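Local coordinates for protein integral membrane indolylacetylinositol arabinosyltransferase EmbC (Mycolicibacterium smegmatis, PDB 7BVE) that probably transfers arabinose units in building cell-wall arabinan, as a membrane-embedded glycosyltransferase of the emb family that is bound here by the drug ethambutol, at residues Y299-G304 and S1002-Y1007; C730-D735 and G968-C973; V961-L966 and W989-D994; L1020-V1025 and S1039-T1044. All blocks are in the same frame, centred on the assembly; numbering follows the deposited sequence.

Contact 1 of 4, residues Y299-G304 and S1002-Y1007; sequences YYRWFG and SPVMDY
Two loops far apart in sequence, 299-304 after helix 281-293 and 1002-1007 after helix 995-1001, meet where the membrane-embedded GT-C part of EmbC faces its C-terminal domain. The packed part is built from Tyr300 and Met1005, both buried, whose side chains run alongside each other in the same direction. Each has its CG anti to the carbonyl carbon; with chi1 -64° and chi2 anti (177°), Met1005 carries SD to 3.6 Å from Tyr300 CD1, and the bend at chi3 sets only the CE methyl. This is a Met-aromatic contact with the sulfur placed obliquely to the ring, and a face of the same ring carries Tyr299 CD2 over its centre.

The other half is polar and partly exposed. Arg301, extended from CG to NE, reaches along the 1002-1007 turn and gives an NH2 hydrogen bond of 2.9 Å to Val1004 O; the oxygen lies in the guanidinium plane, while the donor stands above the carbonyl plane. Asp1006 OD1 is 4.0 Å from Arg301 NH2, too far for a salt bridge, though probably adding weak attraction. One charged side chain from a GT-C loop thus bonds to a turn whose Val1004 lines the ethambutol pocket, consistent with a link between the domains beside the drug.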
# COMPACT_ATOMS: atom_id res chain seq x y z
N TYR A 299 21.78 -0.64 19.77
CA TYR A 299 21.50 -1.29 21.04
C TYR A 299 20.30 -2.22 20.93
O TYR A 299 20.26 -3.26 21.58
CB TYR A 299 21.29 -0.20 22.09
CG TYR A 299 21.05 -0.63 23.50
CD1 TYR A 299 22.06 -1.18 24.25
CD2 TYR A 299 19.83 -0.39 24.11
CE1 TYR A 299 21.85 -1.53 25.56
CE2 TYR A 299 19.61 -0.73 25.40
CZ TYR A 299 20.62 -1.30 26.13
OH TYR A 299 20.40 -1.64 27.43
N TYR A 300 19.33 -1.86 20.10
CA TYR A 300 18.09 -2.61 20.03
C TYR A 300 18.07 -3.63 18.91
O TYR A 300 17.12 -4.41 18.83
CB TYR A 300 16.92 -1.64 19.86
CG TYR A 300 16.68 -0.74 21.05
CD1 TYR A 300 16.00 -1.20 22.16
CD2 TYR A 300 17.12 0.57 21.04
CE1 TYR A 300 15.78 -0.39 23.24
CE2 TYR A 300 16.90 1.39 22.12
CZ TYR A 300 16.23 0.91 23.21
OH TYR A 300 16.01 1.73 24.29
N ARG A 301 19.07 -3.68 18.04
CA ARG A 301 19.00 -4.57 16.90
C ARG A 301 20.42 -4.89 16.44
O ARG A 301 21.37 -4.17 16.76
CB ARG A 301 18.15 -3.95 15.78
CG ARG A 301 17.69 -4.87 14.67
CD ARG A 301 16.64 -4.22 13.81
NE ARG A 301 16.29 -5.08 12.69
CZ ARG A 301 15.41 -6.07 12.71
NH1 ARG A 301 15.21 -6.77 11.61
NH2 ARG A 301 14.75 -6.37 13.81
N TRP A 302 20.54 -6.04 15.77
CA TRP A 302 21.73 -6.49 15.03
C TRP A 302 22.92 -6.82 15.93
O TRP A 302 24.04 -6.40 15.63
CB TRP A 302 22.17 -5.52 13.94
CG TRP A 302 21.16 -5.28 12.89
CD1 TRP A 302 20.64 -6.19 12.04
CD2 TRP A 302 20.68 -4.01 12.45
NE1 TRP A 302 19.78 -5.59 11.18
CE2 TRP A 302 19.79 -4.25 11.40
CE3 TRP A 302 20.86 -2.70 12.89
CZ2 TRP A 302 19.11 -3.23 10.77
CZ3 TRP A 302 20.18 -1.70 12.26
CH2 TRP A 302 19.31 -1.96 11.22
N PHE A 303 22.68 -7.55 17.02
CA PHE A 303 23.69 -8.39 17.67
C PHE A 303 24.84 -7.59 18.29
O PHE A 303 25.92 -8.13 18.53
CB PHE A 303 24.23 -9.42 16.69
CG PHE A 303 23.22 -10.44 16.28
CD1 PHE A 303 22.36 -10.98 17.19
CD2 PHE A 303 23.02 -10.74 14.96
CE1 PHE A 303 21.41 -11.88 16.79
CE2 PHE A 303 22.05 -11.63 14.56
CZ PHE A 303 21.26 -12.19 15.48
N GLY A 304 24.65 -6.30 18.54
CA GLY A 304 25.72 -5.51 19.12
C GLY A 304 26.72 -4.96 18.14
O GLY A 304 27.78 -4.50 18.56
N SER A 1002 7.35 -3.99 18.63
CA SER A 1002 8.17 -5.05 19.21
C SER A 1002 8.93 -5.97 18.24
O SER A 1002 9.93 -6.55 18.67
CB SER A 1002 7.31 -5.91 20.13
OG SER A 1002 6.84 -5.16 21.22
N PRO A 1003 8.53 -6.18 16.97
CA PRO A 1003 9.43 -6.90 16.05
C PRO A 1003 10.73 -6.20 15.68
O PRO A 1003 11.50 -6.77 14.89
CB PRO A 1003 8.56 -7.12 14.81
CG PRO A 1003 7.23 -7.22 15.33
CD PRO A 1003 7.15 -6.26 16.45
N VAL A 1004 11.02 -5.00 16.18
CA VAL A 1004 12.35 -4.44 16.03
C VAL A 1004 13.33 -5.16 16.94
O VAL A 1004 14.48 -5.43 16.56
CB VAL A 1004 12.31 -2.93 16.31
CG1 VAL A 1004 13.69 -2.31 16.27
CG2 VAL A 1004 11.40 -2.24 15.32
N MET A 1005 12.89 -5.55 18.13
CA MET A 1005 13.76 -6.06 19.17
C MET A 1005 13.73 -7.57 19.31
O MET A 1005 14.31 -8.10 20.25
CB MET A 1005 13.40 -5.42 20.50
CG MET A 1005 13.60 -3.93 20.53
SD MET A 1005 13.06 -3.23 22.09
CE MET A 1005 11.30 -3.32 21.86
N ASP A 1006 13.08 -8.29 18.39
CA ASP A 1006 12.86 -9.71 18.59
C ASP A 1006 14.11 -10.52 18.26
O ASP A 1006 15.18 -9.98 18.00
CB ASP A 1006 11.66 -10.19 17.77
CG ASP A 1006 11.81 -9.93 16.28
OD1 ASP A 1006 12.76 -9.24 15.86
OD2 ASP A 1006 10.96 -10.42 15.52
N TYR A 1007 13.95 -11.84 18.25
CA TYR A 1007 15.05 -12.77 18.02
C TYR A 1007 15.57 -12.74 16.59
O TYR A 1007 16.77 -12.93 16.38
CB TYR A 1007 14.61 -14.19 18.36
CG TYR A 1007 15.66 -15.24 18.15
CD1 TYR A 1007 16.72 -15.37 19.04
CD2 TYR A 1007 15.60 -16.12 17.08
CE1 TYR A 1007 17.69 -16.33 18.86
CE2 TYR A 1007 16.57 -17.08 16.89
CZ TYR A 1007 17.61 -17.18 17.79
OH TYR A 1007 18.59 -18.14 17.62

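Contact 2 of 4, residues C730-D735 and G968-C973; sequences CGLAND and GLAFPC
A cystine, a glycine and an aromatic ring set the fit between loop 730-735, which leads into strand 736-738, and loop 968-973, which follows strand 961-963. The backbones come closest at Gly731, whose CA lies 5.1 Å from the CA of Ala970. Here the bump is the carbonyl of Ala970, and the hollow is the side of Gly731 that has no side chain, where that carbonyl comes up against the backbone. Gly731 CA itself makes a CA-H...O contact with this oxygen. Leu732 N then hydrogen-bonds to Ala970 O at 2.9 Å, almost straight (173°) and nearly along the C=O axis, so the oxygen is gripped by the backbone of 730-735.

Beyond it, Leu732 turns its CG anti to the backbone N and obliquely crosses Phe971. Its CB sits over one face of the ring, offset toward the rim, and its CD2 reaches Phe971 CZ at 4.1 Å. Ala733 CB touches the same ring at Phe971 CD1, 4.2 Å away, so the phenyl group is met by two neighbouring residues of the opposing turn. At the other end Cys730 SG and Cys973 SG face each other at 2.8 Å, a long separation in the model for a disulfide. Disulfides are characteristic of extracytoplasmic domains, and this one cross-links two loops of the EmbC C-terminal domain that lie more than 230 residues apart.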
# COMPACT_ATOMS: atom_id res chain seq x y z
N CYS A 730 11.55 14.31 35.75
CA CYS A 730 11.40 12.84 35.63
C CYS A 730 10.51 12.44 34.45
O CYS A 730 10.67 11.30 33.97
CB CYS A 730 10.83 12.25 36.91
SG CYS A 730 12.10 11.75 38.11
N GLY A 731 9.61 13.32 33.99
CA GLY A 731 8.73 12.93 32.90
C GLY A 731 7.43 12.32 33.37
O GLY A 731 6.76 12.82 34.28
N LEU A 732 7.07 11.20 32.74
CA LEU A 732 5.81 10.51 33.00
C LEU A 732 5.88 9.63 34.24
O LEU A 732 4.85 9.13 34.68
CB LEU A 732 5.43 9.71 31.75
CG LEU A 732 4.12 8.96 31.54
CD1 LEU A 732 2.98 9.87 31.78
CD2 LEU A 732 4.04 8.45 30.12
N ALA A 733 7.05 9.48 34.85
CA ALA A 733 7.21 8.60 35.99
C ALA A 733 6.62 9.15 37.27
O ALA A 733 6.47 8.40 38.23
CB ALA A 733 8.68 8.29 36.21
N ASN A 734 6.29 10.44 37.32
CA ASN A 734 5.63 11.00 38.49
C ASN A 734 4.11 10.89 38.43
O ASN A 734 3.45 11.06 39.46
CB ASN A 734 6.00 12.48 38.66
CG ASN A 734 7.42 12.67 39.09
OD1 ASN A 734 8.25 13.19 38.35
ND2 ASN A 734 7.72 12.26 40.32
N ASP A 735 3.56 10.61 37.26
CA ASP A 735 2.12 10.63 37.04
C ASP A 735 1.58 9.26 36.69
O ASP A 735 0.47 9.15 36.16
CB ASP A 735 1.79 11.65 35.97
CG ASP A 735 2.00 13.06 36.45
OD1 ASP A 735 1.79 13.31 37.65
OD2 ASP A 735 2.42 13.93 35.65
N GLY A 968 11.45 6.30 25.84
CA GLY A 968 12.77 6.69 26.27
C GLY A 968 12.90 8.13 26.66
O GLY A 968 13.74 8.49 27.49
N LEU A 969 12.06 8.97 26.07
CA LEU A 969 12.10 10.40 26.32
C LEU A 969 11.00 10.83 27.29
O LEU A 969 11.06 11.94 27.81
CB LEU A 969 11.97 11.16 25.00
CG LEU A 969 12.48 12.59 24.90
CD1 LEU A 969 14.00 12.58 24.94
CD2 LEU A 969 12.00 13.24 23.63
N ALA A 970 10.01 9.97 27.53
CA ALA A 970 9.04 10.17 28.59
C ALA A 970 9.49 9.61 29.92
O ALA A 970 8.96 10.02 30.96
CB ALA A 970 7.70 9.54 28.20
N PHE A 971 10.45 8.69 29.92
CA PHE A 971 11.02 8.11 31.14
C PHE A 971 12.52 8.39 31.16
O PHE A 971 13.32 7.49 30.87
CB PHE A 971 10.76 6.61 31.19
CG PHE A 971 9.32 6.25 31.34
CD1 PHE A 971 8.74 6.18 32.58
CD2 PHE A 971 8.55 6.01 30.23
CE1 PHE A 971 7.42 5.87 32.72
CE2 PHE A 971 7.22 5.69 30.37
CZ PHE A 971 6.67 5.62 31.61
N PRO A 972 12.94 9.61 31.48
CA PRO A 972 14.36 9.94 31.39
C PRO A 972 15.16 9.73 32.67
O PRO A 972 16.39 9.75 32.60
CB PRO A 972 14.32 11.43 31.03
CG PRO A 972 13.17 11.92 31.76
CD PRO A 972 12.15 10.82 31.77
N CYS A 973 14.48 9.50 33.79
CA CYS A 973 15.17 9.31 35.10
C CYS A 973 15.57 7.84 35.30
O CYS A 973 16.49 7.58 36.10
CB CYS A 973 14.28 9.75 36.26
SG CYS A 973 14.41 11.52 36.63

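Contact 3 of 4, residues V961-L966 and W989-D994; sequences VMLDWL and WRILPD. With 95E (Ethambutol), chain G.
Strands 961-963 and 989-992 form the parallel pair at one margin of the mixed sheet in the C-terminal domain, their axes 20° apart. Met962 is bonded through both its N and its O to strand 989-992: its N donates to Trp989 O at 3.1 Å, from above that carbonyl plane, and its O accepts from Ile991 N at 3.2 Å, within the carbonyl plane.

Val961, Leu963 and Ile991 share one face of the pair. Leu963 lies alongside Ile991, pointing the same way, while Val961 crosses it obliquely; Ile991 CD1 thereby fits between Leu963 CD2 (3.8 Å) and Val961 CG1. On the other face Arg990 stretches out from CG to NE, its guanidinium lying against Leu992 CG on one side. Asp964, with CG anti to its carbonyl carbon, crosses it obliquely; the planes stand 66° apart, and the salt bridge is a long one, 3.8 Å from Asp964 OD1 to Arg990 NE. Past the strand, Leu966 meets the Pro993 ring at about a right angle, CD1 to CG.

Trp965 turns its indole to the ethambutol pocket, CG in the crowded position between backbone N and carbonyl carbon (chi1 63°). Leu966 CG lies over one indole face; over the opposite face, 3.5 Å from Trp965 CH2, is ethambutol C13.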
# COMPACT_ATOMS: atom_id res chain seq x y z
N VAL A 961 16.64 -1.11 33.94
CA VAL A 961 15.31 -1.19 33.35
C VAL A 961 15.47 -1.51 31.88
O VAL A 961 16.37 -0.98 31.21
CB VAL A 961 14.54 0.14 33.56
CG1 VAL A 961 13.15 0.09 32.97
CG2 VAL A 961 14.46 0.47 35.02
N MET A 962 14.63 -2.39 31.36
CA MET A 962 14.55 -2.61 29.93
C MET A 962 13.51 -1.67 29.34
O MET A 962 12.31 -1.92 29.40
CB MET A 962 14.23 -4.06 29.60
CG MET A 962 14.21 -4.25 28.12
SD MET A 962 13.88 -5.89 27.52
CE MET A 962 13.78 -5.47 25.79
N LEU A 963 13.98 -0.57 28.78
CA LEU A 963 13.11 0.37 28.09
C LEU A 963 12.92 -0.07 26.65
O LEU A 963 13.83 -0.62 26.03
CB LEU A 963 13.71 1.77 28.13
CG LEU A 963 13.85 2.43 29.49
CD1 LEU A 963 14.72 3.63 29.38
CD2 LEU A 963 12.50 2.83 29.98
N ASP A 964 11.74 0.19 26.10
CA ASP A 964 11.57 -0.02 24.68
C ASP A 964 12.06 1.20 23.92
O ASP A 964 12.44 2.22 24.50
CB ASP A 964 10.12 -0.33 24.34
CG ASP A 964 9.67 -1.65 24.91
OD1 ASP A 964 10.52 -2.50 25.22
OD2 ASP A 964 8.45 -1.87 25.00
N TRP A 965 12.07 1.10 22.60
CA TRP A 965 12.68 2.17 21.82
C TRP A 965 11.76 3.35 21.60
O TRP A 965 12.19 4.35 21.01
CB TRP A 965 13.19 1.63 20.49
CG TRP A 965 12.18 1.10 19.56
CD1 TRP A 965 11.74 -0.18 19.48
CD2 TRP A 965 11.48 1.82 18.54
NE1 TRP A 965 10.81 -0.30 18.49
CE2 TRP A 965 10.63 0.91 17.89
CE3 TRP A 965 11.49 3.15 18.11
CZ2 TRP A 965 9.80 1.29 16.85
CZ3 TRP A 965 10.67 3.52 17.08
CH2 TRP A 965 9.83 2.59 16.46
N LEU A 966 10.52 3.28 22.05
CA LEU A 966 9.63 4.43 22.12
C LEU A 966 9.65 5.10 23.48
O LEU A 966 9.69 6.32 23.56
CB LEU A 966 8.20 4.01 21.79
CG LEU A 966 7.86 3.68 20.34
CD1 LEU A 966 6.52 3.03 20.29
CD2 LEU A 966 7.81 4.95 19.55
N TRP A 989 13.07 -4.72 35.36
CA TRP A 989 11.77 -4.17 35.02
C TRP A 989 11.68 -4.08 33.51
O TRP A 989 12.66 -4.28 32.80
CB TRP A 989 11.59 -2.78 35.64
CG TRP A 989 11.59 -2.76 37.14
CD1 TRP A 989 12.64 -2.48 37.96
CD2 TRP A 989 10.47 -3.01 38.00
NE1 TRP A 989 12.25 -2.55 39.27
CE2 TRP A 989 10.92 -2.88 39.32
CE3 TRP A 989 9.14 -3.34 37.78
CZ2 TRP A 989 10.09 -3.06 40.40
CZ3 TRP A 989 8.32 -3.51 38.85
CH2 TRP A 989 8.79 -3.38 40.15
N ARG A 990 10.49 -3.78 33.01
CA ARG A 990 10.30 -3.52 31.59
C ARG A 990 9.14 -2.56 31.42
O ARG A 990 8.11 -2.72 32.06
CB ARG A 990 10.03 -4.80 30.81
CG ARG A 990 9.89 -4.56 29.34
CD ARG A 990 9.45 -5.76 28.58
NE ARG A 990 9.06 -5.36 27.24
CZ ARG A 990 8.50 -6.17 26.35
NH1 ARG A 990 8.25 -7.43 26.66
NH2 ARG A 990 8.17 -5.71 25.16
N ILE A 991 9.31 -1.55 30.56
CA ILE A 991 8.27 -0.57 30.28
C ILE A 991 7.90 -0.68 28.81
O ILE A 991 8.77 -0.64 27.94
CB ILE A 991 8.74 0.85 30.65
CG1 ILE A 991 9.01 0.94 32.14
CG2 ILE A 991 7.68 1.86 30.30
CD1 ILE A 991 9.74 2.16 32.55
N LEU A 992 6.61 -0.81 28.54
CA LEU A 992 6.08 -1.03 27.21
C LEU A 992 5.25 0.17 26.77
O LEU A 992 4.85 1.00 27.60
CB LEU A 992 5.20 -2.29 27.16
CG LEU A 992 5.78 -3.68 27.33
CD1 LEU A 992 5.92 -4.06 28.78
CD2 LEU A 992 4.93 -4.67 26.61
N PRO A 993 4.98 0.31 25.46
CA PRO A 993 3.93 1.24 25.02
C PRO A 993 2.54 0.66 25.19
O PRO A 993 2.38 -0.40 25.80
CB PRO A 993 4.25 1.46 23.54
CG PRO A 993 5.64 1.05 23.39
CD PRO A 993 5.85 -0.05 24.34
N ASP A 994 1.52 1.33 24.67
CA ASP A 994 0.18 0.77 24.67
C ASP A 994 0.10 -0.43 23.72
O ASP A 994 1.04 -0.74 22.99
CB ASP A 994 -0.86 1.82 24.30
CG ASP A 994 -0.60 2.47 22.96
OD1 ASP A 994 0.50 2.29 22.39
OD2 ASP A 994 -1.52 3.13 22.44
C2 95E G . 19.21 3.29 13.69
O12 95E G . 10.81 4.12 12.93
C11 95E G . 11.98 4.19 12.73
C10 95E G . 12.90 3.01 13.03
C13 95E G . 12.21 1.97 13.91
C14 95E G . 11.95 0.67 13.16
N9 95E G . 14.09 3.48 13.71
C8 95E G . 15.11 3.71 12.72
C7 95E G . 16.47 3.27 13.26
N6 95E G . 17.05 4.33 14.05
C3 95E G . 18.38 4.56 13.54
O1 95E G . 19.46 2.64 12.74
C4 95E G . 19.01 5.69 14.32
C5 95E G . 17.94 6.70 14.74

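Contact 4 of 4, residues L1020-V1025 and S1039-T1044; sequences LRPSSV and SLQRLT
Side chains alternate between the two faces in the antiparallel pairing of 1020-1025 with 1039-1044. Arg1021 and Thr1044 form a hydrogen-bonded pair, with Arg1021 N to Thr1044 O at 2.8 Å and the return bond, Thr1044 N to Arg1021 O, at 2.9 Å. Their side chains run alongside each other: Arg1021 takes the crowded first torsion (chi1 58°) and then extends fully, which lays its NE 3.8 Å from Thr1044 CG2.

Arg1042, on that same face, has CG anti to the carbonyl carbon and a chain bent at chi3 (-70°). The bend brings NH2 to Ser1023 OG, itself anti to the backbone N, in a weak hydrogen bond of 3.2 Å, while the Arg1042 and Val1025 side chains cross at about a right angle, CG of the arginine against CG2 of the valine. Its backbone is held more firmly, Arg1042 N donating to Ser1023 O at 2.7 Å.

Pro1022, Gln1041 and Leu1043 lie on the other face. Gln1041 is extended beyond CG and sets OE1 3.4 Å from Pro1022 CB. At the end of the pair Leu1020 CD1 reaches Leu1043 CB, the two leucines crossing at about a right angle, with Leu1020 buried. Such cross-strand pairing is typical of a beta hairpin, here the central part of the mixed sheet of the C-terminal domain.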
# COMPACT_ATOMS: atom_id res chain seq x y z
N LEU A 1020 14.64 -14.84 31.65
CA LEU A 1020 13.76 -14.22 32.62
C LEU A 1020 12.31 -14.57 32.29
O LEU A 1020 11.97 -14.83 31.14
CB LEU A 1020 13.93 -12.70 32.61
CG LEU A 1020 15.30 -12.14 32.93
CD1 LEU A 1020 15.33 -10.68 32.62
CD2 LEU A 1020 15.64 -12.35 34.38
N ARG A 1021 11.46 -14.55 33.31
CA ARG A 1021 10.02 -14.69 33.12
C ARG A 1021 9.31 -13.39 33.51
O ARG A 1021 9.71 -12.74 34.48
CB ARG A 1021 9.47 -15.87 33.92
CG ARG A 1021 9.72 -15.80 35.39
CD ARG A 1021 9.16 -16.98 36.13
NE ARG A 1021 9.41 -16.83 37.56
CZ ARG A 1021 8.98 -17.68 38.48
NH1 ARG A 1021 8.28 -18.74 38.13
NH2 ARG A 1021 9.26 -17.46 39.76
N PRO A 1022 8.31 -12.96 32.76
CA PRO A 1022 7.66 -11.67 33.05
C PRO A 1022 6.47 -11.82 33.99
O PRO A 1022 5.95 -12.91 34.23
CB PRO A 1022 7.21 -11.20 31.67
CG PRO A 1022 6.94 -12.45 30.95
CD PRO A 1022 7.94 -13.46 31.43
N SER A 1023 6.02 -10.68 34.50
CA SER A 1023 4.90 -10.60 35.43
C SER A 1023 4.32 -9.19 35.43
O SER A 1023 5.04 -8.24 35.74
CB SER A 1023 5.36 -10.99 36.83
OG SER A 1023 4.33 -10.83 37.79
N SER A 1024 3.04 -9.04 35.10
CA SER A 1024 2.42 -7.73 35.00
C SER A 1024 2.18 -7.10 36.37
O SER A 1024 1.96 -7.79 37.37
CB SER A 1024 1.10 -7.81 34.25
OG SER A 1024 1.30 -8.08 32.89
N VAL A 1025 2.21 -5.77 36.40
CA VAL A 1025 1.96 -4.97 37.58
C VAL A 1025 0.80 -4.03 37.25
O VAL A 1025 0.80 -3.43 36.17
CB VAL A 1025 3.21 -4.19 38.01
CG1 VAL A 1025 2.95 -3.33 39.22
CG2 VAL A 1025 4.35 -5.13 38.30
N SER A 1039 2.35 -0.17 29.82
CA SER A 1039 2.31 -1.16 30.89
C SER A 1039 3.70 -1.37 31.46
O SER A 1039 4.69 -0.99 30.86
CB SER A 1039 1.72 -2.48 30.40
OG SER A 1039 2.48 -3.05 29.36
N LEU A 1040 3.74 -1.98 32.65
CA LEU A 1040 4.95 -2.26 33.40
C LEU A 1040 5.00 -3.74 33.75
O LEU A 1040 3.96 -4.36 34.01
CB LEU A 1040 4.99 -1.42 34.67
CG LEU A 1040 6.18 -1.53 35.62
CD1 LEU A 1040 7.43 -1.01 34.97
CD2 LEU A 1040 5.90 -0.78 36.90
N GLN A 1041 6.20 -4.32 33.76
CA GLN A 1041 6.38 -5.73 34.09
C GLN A 1041 7.54 -5.90 35.06
O GLN A 1041 8.47 -5.10 35.10
CB GLN A 1041 6.66 -6.57 32.84
CG GLN A 1041 5.51 -6.66 31.90
CD GLN A 1041 5.83 -7.50 30.70
OE1 GLN A 1041 6.95 -7.97 30.55
NE2 GLN A 1041 4.86 -7.69 29.83
N ARG A 1042 7.47 -6.96 35.86
CA ARG A 1042 8.59 -7.45 36.65
C ARG A 1042 9.28 -8.54 35.85
O ARG A 1042 8.62 -9.30 35.15
CB ARG A 1042 8.15 -8.01 38.00
CG ARG A 1042 7.75 -7.00 39.01
CD ARG A 1042 7.25 -7.62 40.29
NE ARG A 1042 5.97 -8.27 40.08
CZ ARG A 1042 5.35 -9.02 40.99
NH1 ARG A 1042 5.89 -9.20 42.18
NH2 ARG A 1042 4.18 -9.58 40.70
N LEU A 1043 10.60 -8.62 35.96
CA LEU A 1043 11.35 -9.68 35.31
C LEU A 1043 12.03 -10.52 36.39
O LEU A 1043 12.85 -10.01 37.15
CB LEU A 1043 12.36 -9.10 34.33
CG LEU A 1043 11.76 -8.34 33.15
CD1 LEU A 1043 12.85 -7.78 32.28
CD2 LEU A 1043 10.85 -9.20 32.33
N THR A 1044 11.68 -11.80 36.44
CA THR A 1044 12.13 -12.70 37.49
C THR A 1044 12.99 -13.80 36.88
O THR A 1044 12.60 -14.37 35.85
CB THR A 1044 10.92 -13.32 38.20
OG1 THR A 1044 10.05 -12.29 38.66
CG2 THR A 1044 11.36 -14.15 39.39

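Contacts 3 and 4 belong to one mixed sheet, in which strand 989-992 is joined to strand 1039-1045 through probable hydrogen bonds of Leu992 N to Ser1039 O and Gln1041 N to Arg990 O. Contact 3 is buried, with apolar side chains on one face and a long salt bridge on the other, whereas contact 4 is a surface pairing with Arg1021, Ser1023, Arg1042 and Thr1044 along one face. Contact 2, also buried, depends on a disulfide and close loop packing, and touches contact 3 where Phe971 meets Ile991. Contact 1, partly buried, alone brings in the transmembrane part; Val1004 packs on Trp965 of contact 3, and both residues line the ethambutol pocket. Contacts 1 and 4 do not touch.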